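Local coordinates for protein saframycin Mx1 synthetase B (Legionella pneumophila subsp. pneumophila, PDB 3LNV) that is an AMP-binding enzyme of the ANL superfamily, also named fatty acid AMP ligase, with a large N-terminal and a smaller C-terminal domain, at residues E208-S213 with Y259-S264; V117-I122 with P138-I143; K346-A351 with E450-G455. All coordinates share one frame; numbering follows the deposited sequence.

Contact 1 (E208-S213 with Y259-S264)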
loop_
_atom_site.group_PDB
_atom_site.type_symbol
_atom_site.label_atom_id
_atom_site.label_comp_id
_atom_site.label_asym_id
_atom_site.label_seq_id
_atom_site.Cartn_x
_atom_site.Cartn_y
_atom_site.Cartn_z
ATOM N N GLU A 208 12.057 -16.972 -13.926
ATOM C CA GLU A 208 13.102 -16.844 -12.920
ATOM C C GLU A 208 12.876 -15.670 -11.969
ATOM O O GLU A 208 13.682 -15.415 -11.073
ATOM C CB GLU A 208 14.486 -16.730 -13.584
ATOM C CG GLU A 208 14.842 -17.910 -14.522
ATOM C CD GLU A 208 14.577 -19.280 -13.912
ATOM O OE1 GLU A 208 14.916 -19.494 -12.721
ATOM O OE2 GLU A 208 14.035 -20.155 -14.630
ATOM N N THR A 209 11.782 -14.952 -12.169
ATOM C CA THR A 209 11.484 -13.809 -11.322
ATOM C C THR A 209 11.418 -14.180 -9.844
ATOM O O THR A 209 10.828 -15.191 -9.475
ATOM C CB THR A 209 10.174 -13.159 -11.757
ATOM O OG1 THR A 209 10.358 -12.571 -13.057
ATOM C CG2 THR A 209 9.773 -12.076 -10.767
ATOM N N ILE A 210 12.022 -13.352 -8.997
ATOM C CA ILE A 210 11.891 -13.505 -7.543
ATOM C C ILE A 210 11.422 -12.196 -6.930
ATOM O O ILE A 210 12.147 -11.195 -6.979
ATOM C CB ILE A 210 13.231 -13.889 -6.883
ATOM C CG1 ILE A 210 13.715 -15.227 -7.412
ATOM C CG2 ILE A 210 13.095 -13.967 -5.351
ATOM C CD1 ILE A 210 12.761 -16.310 -7.157
ATOM N N ILE A 211 10.218 -12.183 -6.361
ATOM C CA ILE A 211 9.686 -10.944 -5.809
ATOM C C ILE A 211 9.930 -10.933 -4.318
ATOM O O ILE A 211 9.560 -11.892 -3.616
ATOM C CB ILE A 211 8.196 -10.802 -6.068
ATOM C CG1 ILE A 211 7.918 -10.672 -7.569
ATOM C CG2 ILE A 211 7.611 -9.550 -5.317
ATOM C CD1 ILE A 211 6.392 -10.646 -7.894
ATOM N N PHE A 212 10.596 -9.894 -3.827
ATOM C CA PHE A 212 10.696 -9.740 -2.376
ATOM C C PHE A 212 9.795 -8.600 -1.884
ATOM O O PHE A 212 9.663 -7.554 -2.545
ATOM C CB PHE A 212 12.140 -9.503 -1.888
ATOM C CG PHE A 212 12.244 -9.414 -0.383
ATOM C CD1 PHE A 212 12.574 -10.547 0.368
ATOM C CD2 PHE A 212 11.961 -8.219 0.284
ATOM C CE1 PHE A 212 12.653 -10.491 1.755
ATOM C CE2 PHE A 212 12.045 -8.148 1.681
ATOM C CZ PHE A 212 12.384 -9.291 2.416
ATOM N N SER A 213 9.187 -8.783 -0.722
ATOM C CA SER A 213 8.278 -7.752 -0.213
ATOM C C SER A 213 8.168 -7.685 1.298
ATOM O O SER A 213 8.024 -8.713 1.948
ATOM C CB SER A 213 6.891 -7.931 -0.820
ATOM O OG SER A 213 5.950 -7.023 -0.262
ATOM N N TYR A 259 18.699 -13.468 -1.137
ATOM C CA TYR A 259 17.806 -14.243 -1.987
ATOM C C TYR A 259 17.959 -13.937 -3.468
ATOM O O TYR A 259 17.337 -14.584 -4.309
ATOM C CB TYR A 259 16.357 -14.103 -1.497
ATOM C CG TYR A 259 16.197 -14.763 -0.163
ATOM C CD1 TYR A 259 15.854 -16.108 -0.074
ATOM C CD2 TYR A 259 16.433 -14.061 1.011
ATOM C CE1 TYR A 259 15.727 -16.730 1.158
ATOM C CE2 TYR A 259 16.319 -14.672 2.248
ATOM C CZ TYR A 259 15.969 -16.010 2.313
ATOM O OH TYR A 259 15.851 -16.625 3.538
ATOM N N LYS A 260 18.807 -12.962 -3.784
ATOM C CA LYS A 260 18.921 -12.478 -5.154
ATOM C C LYS A 260 17.553 -12.114 -5.748
ATOM O O LYS A 260 17.201 -12.541 -6.857
ATOM C CB LYS A 260 19.648 -13.512 -6.021
ATOM C CG LYS A 260 21.033 -13.902 -5.474
ATOM C CD LYS A 260 21.826 -14.744 -6.457
ATOM C CE LYS A 260 23.137 -15.236 -5.826
ATOM N NZ LYS A 260 22.902 -16.404 -4.889
ATOM N N ALA A 261 16.780 -11.314 -5.013
ATOM C CA ALA A 261 15.467 -10.893 -5.503
ATOM C C ALA A 261 15.615 -10.052 -6.773
ATOM O O ALA A 261 16.552 -9.254 -6.893
ATOM C CB ALA A 261 14.690 -10.103 -4.404
ATOM N N THR A 262 14.710 -10.234 -7.728
ATOM C CA THR A 262 14.791 -9.461 -8.967
ATOM C C THR A 262 13.831 -8.251 -8.975
ATOM O O THR A 262 14.100 -7.234 -9.630
ATOM C CB THR A 262 14.572 -10.333 -10.225
ATOM O OG1 THR A 262 13.217 -10.821 -10.280
ATOM C CG2 THR A 262 15.567 -11.516 -10.257
ATOM N N ILE A 263 12.726 -8.363 -8.237
ATOM C CA ILE A 263 11.696 -7.322 -8.187
ATOM C C ILE A 263 11.286 -7.084 -6.741
ATOM O O ILE A 263 11.014 -8.032 -6.002
ATOM C CB ILE A 263 10.450 -7.697 -9.009
ATOM C CG1 ILE A 263 10.831 -7.948 -10.459
ATOM C CG2 ILE A 263 9.371 -6.592 -8.952
ATOM C CD1 ILE A 263 9.655 -8.286 -11.379
ATOM N N SER A 264 11.300 -5.822 -6.336
ATOM C CA SER A 264 10.882 -5.414 -5.005
ATOM C C SER A 264 10.598 -3.918 -5.112
ATOM O O SER A 264 11.100 -3.265 -6.032
ATOM C CB SER A 264 11.968 -5.709 -3.958
ATOM O OG SER A 264 11.429 -5.746 -2.634
HETATM O O HOH W 1 12.481 -10.835 -12.793
#
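Ile211 and Ile263 face each other in a single parallel beta bridge. It joins the edge strands 210-213 and 263-266 of two sheets in the N-terminal part of this AMP-binding fold. The carbonyl of Ile210 takes two backbone donors. Thr262 N lies in the carbonyl plane, on a lone pair of Ile210 O, at 2.8 Å. Ile263 N reaches the same Ile210 O at 3.2 Å, tilted from that plane. Ile263 O in turn accepts Phe212 N at 2.9 Å and also a CA-H...O contact from Ile211.

Thr262 extends the bonding beyond the bridge. With chi1 at 67° its OG1 sits between the backbone N and the carbonyl carbon, which brings it to Ile210 N at 3.1 Å. The N-H...O angle there is 164°, so the bond is nearly straight. Thr262 OG1 also binds a water at 2.6 Å, and that water is shared with Thr209 OG1. The Thr209 hydroxyl is held as well by Asn206 N.

Lys260 ends helix 250-259 in a Schellman motif, and the chain then runs through Ala261 to the bridge. Ala261 CB rests on Phe212 CB at 3.6 Å, and the Phe212 ring meets His255 of that helix. On the other side of the strand, Ile211 packs on Cys226 and Pro230 of helix 220-233. The side chain of Ile263 lies about 5 Å from the bound 5'-O-[(S)-(dodecanoyloxy)(hydroxy)phosphoryl]adenosine, so the bridge adjoins the ligand site. Ser264 has its hydroxyl at the edge of the Phe212 ring, in the ring plane, where Trp252 NE1 also bonds it. Ser264 OG donates to Phe212 O at a short 2.5 Å, from 54° out of the carbonyl plane.

Contact 2 (V117-I122 with P138-I143)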
loop_
_atom_site.group_PDB
_atom_site.type_symbol
_atom_site.label_atom_id
_atom_site.label_comp_id
_atom_site.label_asym_id
_atom_site.label_seq_id
_atom_site.Cartn_x
_atom_site.Cartn_y
_atom_site.Cartn_z
ATOM N N VAL A 117 -19.851 -13.123 7.954
ATOM C CA VAL A 117 -20.498 -14.153 8.756
ATOM C C VAL A 117 -19.514 -14.866 9.685
ATOM O O VAL A 117 -19.908 -15.480 10.688
ATOM C CB VAL A 117 -21.204 -15.201 7.873
ATOM C CG1 VAL A 117 -22.338 -14.551 7.083
ATOM C CG2 VAL A 117 -20.213 -15.847 6.922
ATOM N N ILE A 118 -18.235 -14.783 9.343
ATOM C CA ILE A 118 -17.153 -15.417 10.119
ATOM C C ILE A 118 -15.917 -14.527 10.027
ATOM O O ILE A 118 -15.743 -13.810 9.024
ATOM C CB ILE A 118 -16.809 -16.810 9.553
ATOM C CG1 ILE A 118 -17.947 -17.809 9.780
ATOM C CG2 ILE A 118 -15.515 -17.362 10.174
ATOM C CD1 ILE A 118 -17.862 -19.028 8.841
ATOM N N VAL A 119 -15.077 -14.539 11.062
ATOM C CA VAL A 119 -13.752 -13.919 10.980
ATOM C C VAL A 119 -12.634 -14.957 11.225
ATOM O O VAL A 119 -12.720 -15.774 12.149
ATOM C CB VAL A 119 -13.596 -12.720 11.968
ATOM C CG1 VAL A 119 -13.886 -13.156 13.386
ATOM C CG2 VAL A 119 -12.172 -12.118 11.881
ATOM N N LEU A 120 -11.585 -14.933 10.408
ATOM C CA LEU A 120 -10.450 -15.844 10.614
ATOM C C LEU A 120 -9.256 -15.079 11.135
ATOM O O LEU A 120 -9.004 -13.964 10.693
ATOM C CB LEU A 120 -10.062 -16.535 9.309
ATOM C CG LEU A 120 -10.894 -17.703 8.813
ATOM C CD1 LEU A 120 -12.322 -17.346 8.917
ATOM C CD2 LEU A 120 -10.538 -18.010 7.346
HETATM N N MSE A 121 -8.486 -15.695 12.031
HETATM C CA MSE A 121 -7.307 -15.036 12.601
HETATM C C MSE A 121 -6.364 -16.053 13.262
HETATM O O MSE A 121 -6.773 -17.176 13.536
HETATM C CB MSE A 121 -7.742 -13.988 13.645
HETATM C CG MSE A 121 -8.425 -14.583 14.874
HETATM SE SE MSE A 121 -9.048 -13.231 16.201
HETATM C CE MSE A 121 -10.476 -12.345 15.164
ATOM N N ILE A 122 -5.110 -15.670 13.520
ATOM C CA ILE A 122 -4.166 -16.620 14.145
ATOM C C ILE A 122 -4.436 -16.762 15.641
ATOM O O ILE A 122 -4.989 -15.853 16.268
ATOM C CB ILE A 122 -2.698 -16.215 13.974
ATOM C CG1 ILE A 122 -2.435 -14.884 14.703
ATOM C CG2 ILE A 122 -2.322 -16.165 12.492
ATOM C CD1 ILE A 122 -0.972 -14.465 14.756
ATOM N N PRO A 138 -16.039 -17.954 20.745
ATOM C CA PRO A 138 -15.288 -16.707 20.601
ATOM C C PRO A 138 -15.908 -15.833 19.532
ATOM O O PRO A 138 -16.412 -16.332 18.521
ATOM C CB PRO A 138 -13.911 -17.178 20.130
ATOM C CG PRO A 138 -13.853 -18.610 20.476
ATOM C CD PRO A 138 -15.241 -19.107 20.308
ATOM N N LYS A 139 -15.875 -14.529 19.762
ATOM C CA LYS A 139 -16.378 -13.589 18.789
ATOM C C LYS A 139 -15.484 -12.378 18.793
ATOM O O LYS A 139 -14.859 -12.054 19.800
ATOM C CB LYS A 139 -17.815 -13.195 19.112
ATOM C CG LYS A 139 -18.749 -14.392 19.319
ATOM C CD LYS A 139 -20.111 -13.976 19.873
ATOM C CE LYS A 139 -21.033 -13.491 18.772
ATOM N NZ LYS A 139 -21.354 -14.581 17.818
ATOM N N PHE A 140 -15.420 -11.725 17.644
ATOM C CA PHE A 140 -14.671 -10.493 17.484
ATOM C C PHE A 140 -15.644 -9.471 16.931
ATOM O O PHE A 140 -16.223 -9.672 15.859
ATOM C CB PHE A 140 -13.492 -10.701 16.521
ATOM C CG PHE A 140 -12.776 -9.428 16.167
ATOM C CD1 PHE A 140 -12.119 -8.697 17.138
ATOM C CD2 PHE A 140 -12.785 -8.954 14.874
ATOM C CE1 PHE A 140 -11.462 -7.516 16.820
ATOM C CE2 PHE A 140 -12.134 -7.771 14.544
ATOM C CZ PHE A 140 -11.467 -7.056 15.525
ATOM N N LEU A 141 -15.844 -8.387 17.673
ATOM C CA LEU A 141 -16.869 -7.429 17.327
ATOM C C LEU A 141 -18.143 -8.179 16.918
ATOM O O LEU A 141 -18.675 -7.986 15.827
ATOM C CB LEU A 141 -16.362 -6.493 16.216
ATOM C CG LEU A 141 -15.012 -5.802 16.489
ATOM C CD1 LEU A 141 -14.495 -5.054 15.266
ATOM C CD2 LEU A 141 -15.121 -4.833 17.673
ATOM N N LYS A 142 -18.615 -9.057 17.797
ATOM C CA LYS A 142 -19.864 -9.798 17.582
ATOM C C LYS A 142 -19.845 -10.830 16.439
ATOM O O LYS A 142 -20.861 -11.466 16.191
ATOM C CB LYS A 142 -21.054 -8.843 17.374
ATOM C CG LYS A 142 -21.364 -7.917 18.557
ATOM C CD LYS A 142 -22.486 -6.945 18.198
ATOM C CE LYS A 142 -22.250 -5.575 18.822
ATOM N NZ LYS A 142 -23.036 -4.493 18.152
ATOM N N ILE A 143 -18.720 -10.977 15.735
ATOM C CA ILE A 143 -18.613 -11.953 14.646
ATOM C C ILE A 143 -17.935 -13.236 15.113
ATOM O O ILE A 143 -16.864 -13.183 15.724
ATOM C CB ILE A 143 -17.779 -11.400 13.462
ATOM C CG1 ILE A 143 -18.214 -9.976 13.122
ATOM C CG2 ILE A 143 -17.951 -12.288 12.227
ATOM C CD1 ILE A 143 -19.645 -9.914 12.676
#
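Phe140 N donates to Ile143 O at 2.8 Å, and Ile143 N returns a bond of 2.8 Å to Phe140 O. This pair closes a type I' beta turn, the tip of a tight hairpin from strand 139-140 into strand 143-147. Strand 143-147 runs parallel to strand 118-121 in the same mixed sheet, and Val119 makes its backbone bonds there with Pro144 and Ile146. No hydrogen bond joins 117-122 to 138-143 themselves; these meet through apolar groups.

Val119 CG1 lies 4.0 Å from Phe140 CB and also packs near Ile143 O. The Val119 and Phe140 side chains cross at about a right angle. Ile143 CG2 lies against the backbone, 3.7 Å from Ile118 C, while its side chain also touches Val111 of helix 105-114. Met121 is modelled as selenomethionine. A bend at chi3 of Met121 (67°) turns Met121 CE back onto Phe140 CB at 3.7 Å. Phe129, at the end of helix 123-129, also meets the Phe140 ring. Leu141 lies over one face of that ring: its CG stands 3.8 Å above the Phe140 plane, over the centre.

Contact 3 (K346-A351 with E450-G455)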
loop_
_atom_site.group_PDB
_atom_site.type_symbol
_atom_site.label_atom_id
_atom_site.label_comp_id
_atom_site.label_asym_id
_atom_site.label_seq_id
_atom_site.Cartn_x
_atom_site.Cartn_y
_atom_site.Cartn_z
ATOM N N LYS A 346 11.427 9.125 -16.805
ATOM C CA LYS A 346 11.514 10.509 -17.250
ATOM C C LYS A 346 11.056 11.514 -16.192
ATOM O O LYS A 346 10.248 11.193 -15.306
ATOM C CB LYS A 346 10.664 10.693 -18.503
ATOM C CG LYS A 346 11.023 9.759 -19.657
ATOM C CD LYS A 346 10.085 8.576 -19.739
ATOM C CE LYS A 346 10.542 7.560 -20.781
ATOM N NZ LYS A 346 10.882 8.229 -22.080
ATOM N N THR A 347 11.586 12.735 -16.289
ATOM C CA THR A 347 11.114 13.849 -15.496
ATOM C C THR A 347 10.727 15.020 -16.417
ATOM O O THR A 347 11.097 15.048 -17.590
ATOM C CB THR A 347 12.173 14.348 -14.486
ATOM O OG1 THR A 347 13.278 14.938 -15.187
ATOM C CG2 THR A 347 12.649 13.229 -13.580
ATOM N N LEU A 348 9.969 15.970 -15.887
ATOM C CA LEU A 348 9.694 17.207 -16.613
ATOM C C LEU A 348 9.924 18.348 -15.625
ATOM O O LEU A 348 9.748 18.163 -14.418
ATOM C CB LEU A 348 8.267 17.230 -17.186
ATOM C CG LEU A 348 7.912 16.370 -18.420
ATOM C CD1 LEU A 348 6.409 16.346 -18.643
ATOM C CD2 LEU A 348 8.629 16.821 -19.719
ATOM N N THR A 349 10.369 19.503 -16.125
ATOM C CA THR A 349 10.521 20.685 -15.279
ATOM C C THR A 349 9.426 21.707 -15.564
ATOM O O THR A 349 9.257 22.163 -16.702
ATOM C CB THR A 349 11.931 21.328 -15.405
ATOM O OG1 THR A 349 12.926 20.366 -15.027
ATOM C CG2 THR A 349 12.052 22.563 -14.490
ATOM N N LEU A 350 8.667 22.042 -14.525
ATOM C CA LEU A 350 7.615 23.043 -14.628
ATOM C C LEU A 350 8.078 24.367 -14.012
ATOM O O LEU A 350 8.878 24.375 -13.074
ATOM C CB LEU A 350 6.330 22.557 -13.938
ATOM C CG LEU A 350 5.455 21.609 -14.761
ATOM C CD1 LEU A 350 6.263 20.423 -15.301
ATOM C CD2 LEU A 350 4.242 21.132 -13.963
ATOM N N ALA A 351 7.582 25.474 -14.562
ATOM C CA ALA A 351 7.823 26.808 -14.012
ATOM C C ALA A 351 7.074 26.986 -12.696
ATOM O O ALA A 351 6.131 26.247 -12.409
ATOM C CB ALA A 351 7.399 27.870 -15.009
ATOM N N GLU A 450 2.923 9.781 -21.459
ATOM C CA GLU A 450 3.324 9.475 -20.087
ATOM C C GLU A 450 2.411 10.262 -19.171
ATOM O O GLU A 450 2.128 11.439 -19.435
ATOM C CB GLU A 450 4.762 9.922 -19.835
ATOM C CG GLU A 450 5.746 9.496 -20.932
ATOM C CD GLU A 450 6.630 8.344 -20.530
ATOM O OE1 GLU A 450 6.753 8.071 -19.318
ATOM O OE2 GLU A 450 7.245 7.726 -21.427
ATOM N N LEU A 451 1.962 9.614 -18.098
ATOM C CA LEU A 451 1.119 10.258 -17.101
ATOM C C LEU A 451 1.983 10.933 -16.048
ATOM O O LEU A 451 2.818 10.288 -15.422
ATOM C CB LEU A 451 0.222 9.217 -16.405
ATOM C CG LEU A 451 -0.700 9.756 -15.300
ATOM C CD1 LEU A 451 -1.719 10.779 -15.859
ATOM C CD2 LEU A 451 -1.428 8.601 -14.546
ATOM N N TYR A 452 1.753 12.224 -15.837
ATOM C CA TYR A 452 2.343 12.942 -14.714
ATOM C C TYR A 452 1.235 13.285 -13.738
ATOM O O TYR A 452 0.319 14.058 -14.056
ATOM C CB TYR A 452 3.072 14.216 -15.195
ATOM C CG TYR A 452 4.305 13.876 -15.975
ATOM C CD1 TYR A 452 5.570 13.942 -15.383
ATOM C CD2 TYR A 452 4.212 13.433 -17.298
ATOM C CE1 TYR A 452 6.703 13.604 -16.092
ATOM C CE2 TYR A 452 5.343 13.085 -18.007
ATOM C CZ TYR A 452 6.576 13.177 -17.405
ATOM O OH TYR A 452 7.691 12.820 -18.129
ATOM N N VAL A 453 1.311 12.703 -12.541
ATOM C CA VAL A 453 0.300 12.952 -11.533
ATOM C C VAL A 453 0.672 14.234 -10.811
ATOM O O VAL A 453 1.802 14.379 -10.356
ATOM C CB VAL A 453 0.240 11.786 -10.527
ATOM C CG1 VAL A 453 -0.744 12.094 -9.419
ATOM C CG2 VAL A 453 -0.142 10.498 -11.253
ATOM N N THR A 454 -0.263 15.171 -10.686
ATOM C CA THR A 454 0.095 16.457 -10.107
ATOM C C THR A 454 -0.477 16.712 -8.726
ATOM O O THR A 454 0.066 17.508 -7.979
ATOM C CB THR A 454 -0.280 17.609 -11.031
ATOM O OG1 THR A 454 -1.662 17.482 -11.394
ATOM C CG2 THR A 454 0.611 17.574 -12.279
ATOM N N GLY A 455 -1.557 16.022 -8.389
ATOM C CA GLY A 455 -2.221 16.220 -7.112
ATOM C C GLY A 455 -3.586 15.550 -7.017
ATOM O O GLY A 455 -3.850 14.551 -7.685
#
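The Tyr452 ring carries Leu348 over one face. Leu348 CD1 stands 3.6 Å from the centroid of the Tyr452 ring and 19° off its normal, a CH-pi contact. It is offset toward the hydroxyl end of the ring, so its nearest ring atom is Tyr452 CZ at 3.4 Å. The two side chains cross at about a right angle. Lys346 O and Thr347 C approach the same ring obliquely. Leu348 CG and Lys346 CB lie 3.6 and 3.7 Å from Tyr452 OH. Phe445 on strand 442-447 meets Tyr452 with the two ring planes almost parallel, and it touches Leu348 too.

The second flat group is the Glu450 carboxylate. Lys346 CD approaches it obliquely from one side of its plane, 3.4 Å from Glu450 OE1 and OE2 alike. A bend at chi2 (100°) swings the Lys346 chain across the acid. Its amine goes past the group, and Lys346 NZ to Glu450 OE2 is a long salt bridge of 3.7 Å. Glu450 OE1 has a hydrogen bond from outside, with Ser375 OG.

The contact joins two antiparallel sheets, mostly through side chains. Strand 347-350 pairs with 371-374, and strand 450-456 pairs with 442-447. Val453 touches the bound 5'-O-[(S)-(dodecanoyloxy)(hydroxy)phosphoryl]adenosine, whereas the Tyr452 side chain stays about 9 Å from it.

No hydrogen bond crosses between the segments. The join therefore rests on Leu348 against the Tyr452 face and on the aliphatic part of Lys346 along Tyr452 OH and the Glu450 carboxylate. Lys346 is an exposed residue and its salt bridge is long, so the charges probably add only a modest attraction.

In the fold
The three contacts follow one another along the chain; none nests in or crosses another. Contact 2 comes first. It closes a short loop through helix 123-129 and works within one sheet, setting the hairpin at its edge against strand 118-121. Contact 1 closes a longer span that includes helix 220-233, strand 236-239 and helix 250-259. It links edge strands of two sheets. Contact 3 closes the longest span, rich in strands, and joins a two-stranded sheet to the five-stranded one. Contacts 2 and 3 lie on opposite sides of the chain's centre, their centres 46 Å apart. Contact 1 lies near the ligand and contact 3 reaches it through Val453, with about 16 Å between their nearest atoms.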